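Local coordinates for protein putative polyketide synthase (Brevibacillus brevis, PDB 5HU7) that probably dehydrates beta-hydroxyacyl intermediates during trans-AT polyketide assembly, as the double-hotdog dehydratase domain of a modular synthase, at residues S136-L148 and E279-M291. Residues are numbered along the deposited sequence; the frame is centred on the assembly and turned at random.
Sequences SFVEVPTLDLPAL and ELCDEAGRIGIRM
Ile287 packs against Pro141 and Leu143 of the 136-148 segment, and it can be followed atom by atom. Its CB lies 3.4 Å from Pro141 O, the carbonyl that also accepts the hydrogen bond from Ile287 N at an N-H...O angle of 156°. CG1, set beside the backbone N and anti to the carbonyl carbon (chi1 -65°), passes that same oxygen and comes near Leu143 CG. At the tip, CD1 sits 3.7 Å from Leu143 CG, equally near Leu143 CD2, and also reaches Pro141 CB; the Ile287 and Leu143 side chains meet at about a right angle. Leu143 returns a second backbone bond, its N lying 2.8 Å from Gly285 O, so two bonds bracket Thr142 and Arg286, a single beta bridge rather than a continued strand. Gly285 closes the type I turn from Asp282 with phi at 92°, where a CB would press on the carbonyl O of Ala284 and clash with Leu143 O; Asp282 OD1 accepts Arg286 N from above its carboxylate plane. Beyond the bridge, Leu143 CD1 and Leu145 CD2 converge on Cys281 SG, the former at 3.9 Å, while Leu145 also packs on Tyr258. At the other end, Pro141 CG rests 3.4 Å above the guanidinium plane of Arg290, toward its rim, and that group is held by a salt bridge from NH2 to Glu279 OE2 (2.6 Å). The geometry is that of a connection pinned across a beta hairpin, consistent with the double-hotdog fold of polyketide synthase dehydratases, in which segment 136-148 probably links the first hotdog to the second.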
ATOM      1  N   SER A 136      18.992 -15.372   9.762  1.00 62.66           N
ATOM      2  CA  SER A 136      18.544 -16.381  10.687  1.00 64.61           C
ATOM      3  C   SER A 136      19.536 -16.390  11.814  1.00 69.03           C
ATOM      4  O   SER A 136      20.675 -16.784  11.615  1.00 69.19           O
ATOM      5  CB  SER A 136      18.455 -17.751  10.021  1.00 70.15           C
ATOM      6  OG  SER A 136      17.724 -17.618   8.815  1.00 83.76           O
ATOM      7  N   PHE A 137      19.121 -15.913  12.995  1.00 66.37           N
ATOM      8  CA  PHE A 137      20.009 -15.910  14.153  1.00 65.03           C
ATOM      9  C   PHE A 137      20.169 -17.322  14.687  1.00 73.53           C
ATOM     10  O   PHE A 137      19.256 -17.864  15.279  1.00 79.85           O
ATOM     11  CB  PHE A 137      19.546 -14.937  15.232  1.00 62.11           C
ATOM     12  CG  PHE A 137      19.634 -13.502  14.765  1.00 59.82           C
ATOM     13  CD1 PHE A 137      20.856 -12.853  14.694  1.00 59.52           C
ATOM     14  CD2 PHE A 137      18.489 -12.783  14.463  1.00 60.10           C
ATOM     15  CE1 PHE A 137      20.943 -11.545  14.280  1.00 59.37           C
ATOM     16  CE2 PHE A 137      18.570 -11.454  14.083  1.00 61.51           C
ATOM     17  CZ  PHE A 137      19.801 -10.844  13.967  1.00 58.54           C
ATOM     18  N   VAL A 138      21.334 -17.889  14.470  1.00 68.10           N
ATOM     19  CA  VAL A 138      21.702 -19.255  14.844  1.00 69.75           C
ATOM     20  C   VAL A 138      21.863 -19.473  16.348  1.00 77.42           C
ATOM     21  O   VAL A 138      21.789 -20.613  16.810  1.00 78.47           O
ATOM     22  CB  VAL A 138      22.962 -19.726  14.080  1.00 70.84           C
ATOM     23  CG1 VAL A 138      22.728 -19.693  12.566  1.00 68.67           C
ATOM     24  CG2 VAL A 138      24.201 -18.922  14.459  1.00 69.34           C
ATOM     25  N   GLU A 139      22.173 -18.407  17.091  1.00 74.33           N
ATOM     26  CA  GLU A 139      22.316 -18.469  18.530  1.00 75.40           C
ATOM     27  C   GLU A 139      21.732 -17.220  19.166  1.00 76.52           C
ATOM     28  O   GLU A 139      22.381 -16.178  19.160  1.00 73.99           O
ATOM     29  CB  GLU A 139      23.807 -18.647  18.879  1.00 78.12           C
ATOM     30  CG  GLU A 139      24.044 -19.271  20.253  1.00 97.82           C
ATOM     31  CD  GLU A 139      25.506 -19.519  20.577  1.00126.11           C
ATOM     32  OE1 GLU A 139      26.357 -18.700  20.154  1.00118.64           O
ATOM     33  OE2 GLU A 139      25.803 -20.535  21.247  1.00122.70           O
ATOM     34  N   VAL A 140      20.491 -17.305  19.675  1.00 74.92           N
ATOM     35  CA  VAL A 140      19.825 -16.161  20.343  1.00 73.52           C
ATOM     36  C   VAL A 140      20.457 -16.011  21.738  1.00 76.77           C
ATOM     37  O   VAL A 140      20.543 -17.002  22.463  1.00 79.36           O
ATOM     38  CB  VAL A 140      18.283 -16.327  20.395  1.00 78.19           C
ATOM     39  CG1 VAL A 140      17.624 -15.281  21.298  1.00 77.48           C
ATOM     40  CG2 VAL A 140      17.706 -16.264  18.984  1.00 77.22           C
ATOM     41  N   PRO A 141      20.991 -14.829  22.105  1.00 71.27           N
ATOM     42  CA  PRO A 141      21.647 -14.712  23.410  1.00 70.59           C
ATOM     43  C   PRO A 141      20.686 -14.632  24.594  1.00 72.58           C
ATOM     44  O   PRO A 141      19.482 -14.424  24.449  1.00 71.07           O
ATOM     45  CB  PRO A 141      22.515 -13.461  23.260  1.00 70.88           C
ATOM     46  CG  PRO A 141      21.828 -12.631  22.274  1.00 73.90           C
ATOM     47  CD  PRO A 141      21.014 -13.540  21.378  1.00 70.98           C
ATOM     48  N   THR A 142      21.230 -14.867  25.765  1.00 71.81           N
ATOM     49  CA  THR A 142      20.479 -14.871  27.018  1.00 73.41           C
ATOM     50  C   THR A 142      21.230 -14.135  28.102  1.00 76.67           C
ATOM     51  O   THR A 142      22.437 -13.910  28.007  1.00 75.89           O
ATOM     52  CB  THR A 142      20.258 -16.312  27.496  1.00 84.94           C
ATOM     53  OG1 THR A 142      21.538 -16.882  27.732  1.00 89.71           O
ATOM     54  CG2 THR A 142      19.506 -17.164  26.493  1.00 87.44           C
ATOM     55  N   LEU A 143      20.512 -13.807  29.158  1.00 74.70           N
ATOM     56  CA  LEU A 143      21.062 -13.168  30.352  1.00 73.77           C
ATOM     57  C   LEU A 143      20.789 -14.082  31.505  1.00 77.88           C
ATOM     58  O   LEU A 143      19.738 -14.712  31.546  1.00 77.13           O
ATOM     59  CB  LEU A 143      20.365 -11.824  30.613  1.00 72.27           C
ATOM     60  CG  LEU A 143      20.544 -10.745  29.553  1.00 73.75           C
ATOM     61  CD1 LEU A 143      19.905  -9.456  29.999  1.00 71.52           C
ATOM     62  CD2 LEU A 143      22.031 -10.491  29.255  1.00 76.23           C
ATOM     63  N   ASP A 144      21.741 -14.176  32.425  1.00 78.09           N
ATOM     64  CA  ASP A 144      21.591 -14.941  33.653  1.00 80.34           C
ATOM     65  C   ASP A 144      21.089 -13.872  34.647  1.00 83.12           C
ATOM     66  O   ASP A 144      21.887 -13.135  35.226  1.00 81.30           O
ATOM     67  CB  ASP A 144      22.942 -15.559  34.054  1.00 83.75           C
ATOM     68  CG  ASP A 144      22.912 -16.489  35.265  1.00103.27           C
ATOM     69  OD1 ASP A 144      21.815 -16.709  35.824  1.00104.10           O
ATOM     70  OD2 ASP A 144      23.980 -17.031  35.621  1.00115.38           O
ATOM     71  N   LEU A 145      19.765 -13.720  34.750  1.00 80.92           N
ATOM     72  CA  LEU A 145      19.152 -12.667  35.585  1.00 80.79           C
ATOM     73  C   LEU A 145      19.480 -12.809  37.064  1.00 86.34           C
ATOM     74  O   LEU A 145      19.984 -11.845  37.637  1.00 85.90           O
ATOM     75  CB  LEU A 145      17.628 -12.546  35.358  1.00 80.54           C
ATOM     76  CG  LEU A 145      17.201 -12.164  33.945  1.00 82.44           C
ATOM     77  CD1 LEU A 145      15.697 -12.284  33.795  1.00 82.94           C
ATOM     78  CD2 LEU A 145      17.679 -10.784  33.587  1.00 81.61           C
ATOM     79  N   PRO A 146      19.315 -13.995  37.685  1.00 85.65           N
ATOM     80  CA  PRO A 146      19.695 -14.145  39.111  1.00 86.29           C
ATOM     81  C   PRO A 146      21.144 -13.758  39.421  1.00 89.76           C
ATOM     82  O   PRO A 146      21.396 -13.073  40.410  1.00 91.64           O
ATOM     83  CB  PRO A 146      19.459 -15.630  39.381  1.00 90.01           C
ATOM     84  CG  PRO A 146      18.465 -16.050  38.408  1.00 94.49           C
ATOM     85  CD  PRO A 146      18.755 -15.257  37.155  1.00 87.73           C
ATOM     86  N   ALA A 147      22.085 -14.157  38.573  1.00 84.55           N
ATOM     87  CA  ALA A 147      23.492 -13.788  38.748  1.00 85.34           C
ATOM     88  C   ALA A 147      23.687 -12.270  38.645  1.00 89.01           C
ATOM     89  O   ALA A 147      24.395 -11.700  39.470  1.00 91.34           O
ATOM     90  CB  ALA A 147      24.354 -14.479  37.708  1.00 85.97           C
ATOM     91  N   LEU A 148      23.045 -11.609  37.659  1.00 83.06           N
ATOM     92  CA  LEU A 148      23.164 -10.146  37.478  1.00 80.32           C
ATOM     93  C   LEU A 148      22.613  -9.412  38.670  1.00 83.23           C
ATOM     94  O   LEU A 148      23.210  -8.443  39.131  1.00 82.19           O
ATOM     95  CB  LEU A 148      22.469  -9.675  36.183  1.00 77.32           C
ATOM     96  CG  LEU A 148      23.174 -10.088  34.884  1.00 80.67           C
ATOM     97  CD1 LEU A 148      22.233  -9.938  33.681  1.00 78.65           C
ATOM     98  CD2 LEU A 148      24.437  -9.254  34.633  1.00 84.61           C
ATOM     99  N   GLU A 279      20.316  -4.514  26.166  1.00 58.74           N
ATOM    100  CA  GLU A 279      19.731  -5.819  25.912  1.00 59.05           C
ATOM    101  C   GLU A 279      18.370  -5.855  26.597  1.00 63.67           C
ATOM    102  O   GLU A 279      18.272  -5.533  27.782  1.00 63.77           O
ATOM    103  CB  GLU A 279      20.642  -6.937  26.419  1.00 62.10           C
ATOM    104  CG  GLU A 279      21.733  -7.219  25.409  1.00 78.51           C
ATOM    105  CD  GLU A 279      23.058  -7.700  25.955  1.00103.29           C
ATOM    106  OE1 GLU A 279      23.581  -7.071  26.899  1.00 99.66           O
ATOM    107  OE2 GLU A 279      23.601  -8.680  25.408  1.00108.69           O
ATOM    108  N   LEU A 280      17.331  -6.210  25.843  1.00 59.86           N
ATOM    109  CA  LEU A 280      15.966  -6.263  26.311  1.00 60.63           C
ATOM    110  C   LEU A 280      15.565  -7.722  26.299  1.00 64.90           C
ATOM    111  O   LEU A 280      15.620  -8.339  25.250  1.00 64.00           O
ATOM    112  CB  LEU A 280      15.062  -5.438  25.380  1.00 59.28           C
ATOM    113  CG  LEU A 280      15.479  -3.983  25.174  1.00 63.31           C
ATOM    114  CD1 LEU A 280      14.538  -3.287  24.232  1.00 64.91           C
ATOM    115  CD2 LEU A 280      15.491  -3.208  26.492  1.00 65.40           C
ATOM    116  N   CYS A 281      15.200  -8.283  27.463  1.00 62.45           N
ATOM    117  CA  CYS A 281      14.836  -9.679  27.575  1.00 64.21           C
ATOM    118  C   CYS A 281      13.510  -9.876  28.294  1.00 68.61           C
ATOM    119  O   CYS A 281      12.943  -8.934  28.852  1.00 67.27           O
ATOM    120  CB  CYS A 281      15.958 -10.416  28.292  1.00 66.13           C
ATOM    121  SG  CYS A 281      16.085 -10.006  30.051  1.00 71.07           S
ATOM    122  N   ASP A 282      13.018 -11.121  28.248  1.00 68.40           N
ATOM    123  CA  ASP A 282      11.794 -11.579  28.933  1.00 72.14           C
ATOM    124  C   ASP A 282      12.116 -11.974  30.390  1.00 78.58           C
ATOM    125  O   ASP A 282      13.232 -11.731  30.836  1.00 75.18           O
ATOM    126  CB  ASP A 282      11.127 -12.743  28.140  1.00 75.31           C
ATOM    127  CG  ASP A 282      11.915 -14.040  28.022  1.00 88.86           C
ATOM    128  OD1 ASP A 282      12.935 -14.181  28.724  1.00 89.40           O
ATOM    129  OD2 ASP A 282      11.506 -14.916  27.222  1.00 95.07           O
ATOM    130  N   GLU A 283      11.131 -12.555  31.122  1.00 82.28           N
ATOM    131  CA  GLU A 283      11.254 -13.028  32.519  1.00 85.04           C
ATOM    132  C   GLU A 283      12.361 -14.067  32.703  1.00 88.98           C
ATOM    133  O   GLU A 283      12.930 -14.146  33.784  1.00 91.89           O
ATOM    134  CB  GLU A 283       9.949 -13.726  32.987  1.00 90.24           C
ATOM    135  CG  GLU A 283       8.700 -12.875  33.051  1.00108.06           C
ATOM    136  CD  GLU A 283       7.510 -13.607  33.640  1.00145.95           C
ATOM    137  OE1 GLU A 283       6.958 -14.496  32.951  1.00151.16           O
ATOM    138  OE2 GLU A 283       7.125 -13.297  34.790  1.00146.69           O
ATOM    139  N   ALA A 284      12.585 -14.920  31.685  1.00 82.32           N
ATOM    140  CA  ALA A 284      13.590 -15.989  31.701  1.00 81.63           C
ATOM    141  C   ALA A 284      15.001 -15.554  31.263  1.00 83.01           C
ATOM    142  O   ALA A 284      15.912 -16.372  31.298  1.00 84.90           O
ATOM    143  CB  ALA A 284      13.124 -17.128  30.804  1.00 83.46           C
ATOM    144  N   GLY A 285      15.196 -14.318  30.841  1.00 75.59           N
ATOM    145  CA  GLY A 285      16.506 -13.867  30.398  1.00 72.55           C
ATOM    146  C   GLY A 285      16.753 -14.024  28.914  1.00 73.48           C
ATOM    147  O   GLY A 285      17.832 -13.654  28.455  1.00 69.62           O
ATOM    148  N   ARG A 286      15.793 -14.582  28.141  1.00 72.72           N
ATOM    149  CA  ARG A 286      15.964 -14.732  26.690  1.00 71.93           C
ATOM    150  C   ARG A 286      15.859 -13.350  26.027  1.00 71.95           C
ATOM    151  O   ARG A 286      14.811 -12.695  26.093  1.00 70.76           O
ATOM    152  CB  ARG A 286      14.950 -15.724  26.079  1.00 77.20           C
ATOM    153  CG  ARG A 286      15.168 -15.965  24.559  1.00 97.51           C
ATOM    154  CD  ARG A 286      14.335 -17.114  23.999  1.00120.75           C
ATOM    155  NE  ARG A 286      14.793 -18.434  24.454  1.00136.43           N
ATOM    156  CZ  ARG A 286      15.814 -19.126  23.944  1.00155.35           C
ATOM    157  NH1 ARG A 286      16.531 -18.627  22.937  1.00138.80           N
ATOM    158  NH2 ARG A 286      16.133 -20.316  24.441  1.00149.42           N
ATOM    159  N   ILE A 287      16.955 -12.911  25.398  1.00 66.22           N
ATOM    160  CA  ILE A 287      17.013 -11.588  24.767  1.00 63.22           C
ATOM    161  C   ILE A 287      16.196 -11.576  23.468  1.00 65.65           C
ATOM    162  O   ILE A 287      16.344 -12.467  22.626  1.00 67.22           O
ATOM    163  CB  ILE A 287      18.493 -11.166  24.525  1.00 63.90           C
ATOM    164  CG1 ILE A 287      19.196 -10.987  25.861  1.00 61.83           C
ATOM    165  CG2 ILE A 287      18.572  -9.882  23.689  1.00 62.44           C
ATOM    166  CD1 ILE A 287      20.628 -11.020  25.822  1.00 59.78           C
ATOM    167  N   GLY A 288      15.337 -10.579  23.347  1.00 61.10           N
ATOM    168  CA  GLY A 288      14.524 -10.357  22.165  1.00 61.10           C
ATOM    169  C   GLY A 288      15.074  -9.255  21.279  1.00 61.85           C
ATOM    170  O   GLY A 288      14.826  -9.270  20.079  1.00 58.27           O
ATOM    171  N   ILE A 289      15.763  -8.244  21.882  1.00 58.63           N
ATOM    172  CA  ILE A 289      16.327  -7.100  21.173  1.00 56.65           C
ATOM    173  C   ILE A 289      17.662  -6.690  21.801  1.00 59.33           C
ATOM    174  O   ILE A 289      17.760  -6.487  23.008  1.00 60.08           O
ATOM    175  CB  ILE A 289      15.370  -5.870  21.182  1.00 59.92           C
ATOM    176  CG1 ILE A 289      13.958  -6.192  20.621  1.00 62.12           C
ATOM    177  CG2 ILE A 289      16.002  -4.704  20.400  1.00 62.20           C
ATOM    178  CD1 ILE A 289      12.895  -5.260  21.070  1.00 67.87           C
ATOM    179  N   ARG A 290      18.667  -6.492  20.969  1.00 55.28           N
ATOM    180  CA  ARG A 290      19.984  -6.040  21.385  1.00 54.55           C
ATOM    181  C   ARG A 290      20.326  -4.777  20.579  1.00 60.48           C
ATOM    182  O   ARG A 290      20.203  -4.790  19.367  1.00 61.18           O
ATOM    183  CB  ARG A 290      21.004  -7.136  21.157  1.00 50.13           C
ATOM    184  CG  ARG A 290      22.450  -6.666  21.170  1.00 64.48           C
ATOM    185  CD  ARG A 290      23.398  -7.818  21.026  1.00 67.07           C
ATOM    186  NE  ARG A 290      23.441  -8.648  22.225  1.00 70.44           N
ATOM    187  CZ  ARG A 290      24.166  -9.755  22.356  1.00 76.50           C
ATOM    188  NH1 ARG A 290      24.895 -10.210  21.340  1.00 64.15           N
ATOM    189  NH2 ARG A 290      24.150 -10.433  23.500  1.00 65.37           N
ATOM    190  N   MET A 291      20.742  -3.697  21.263  1.00 56.14           N
ATOM    191  CA  MET A 291      21.122  -2.433  20.667  1.00 53.76           C
ATOM    192  C   MET A 291      22.560  -2.234  21.053  1.00 58.20           C
ATOM    193  O   MET A 291      22.884  -2.283  22.236  1.00 59.77           O
ATOM    194  CB  MET A 291      20.285  -1.279  21.217  1.00 56.49           C
ATOM    195  CG  MET A 291      18.816  -1.410  20.903  1.00 60.87           C
ATOM    196  SD  MET A 291      17.813  -0.235  21.789  1.00 67.18           S
ATOM    197  CE  MET A 291      18.186   1.210  20.915  1.00 64.62           C
TER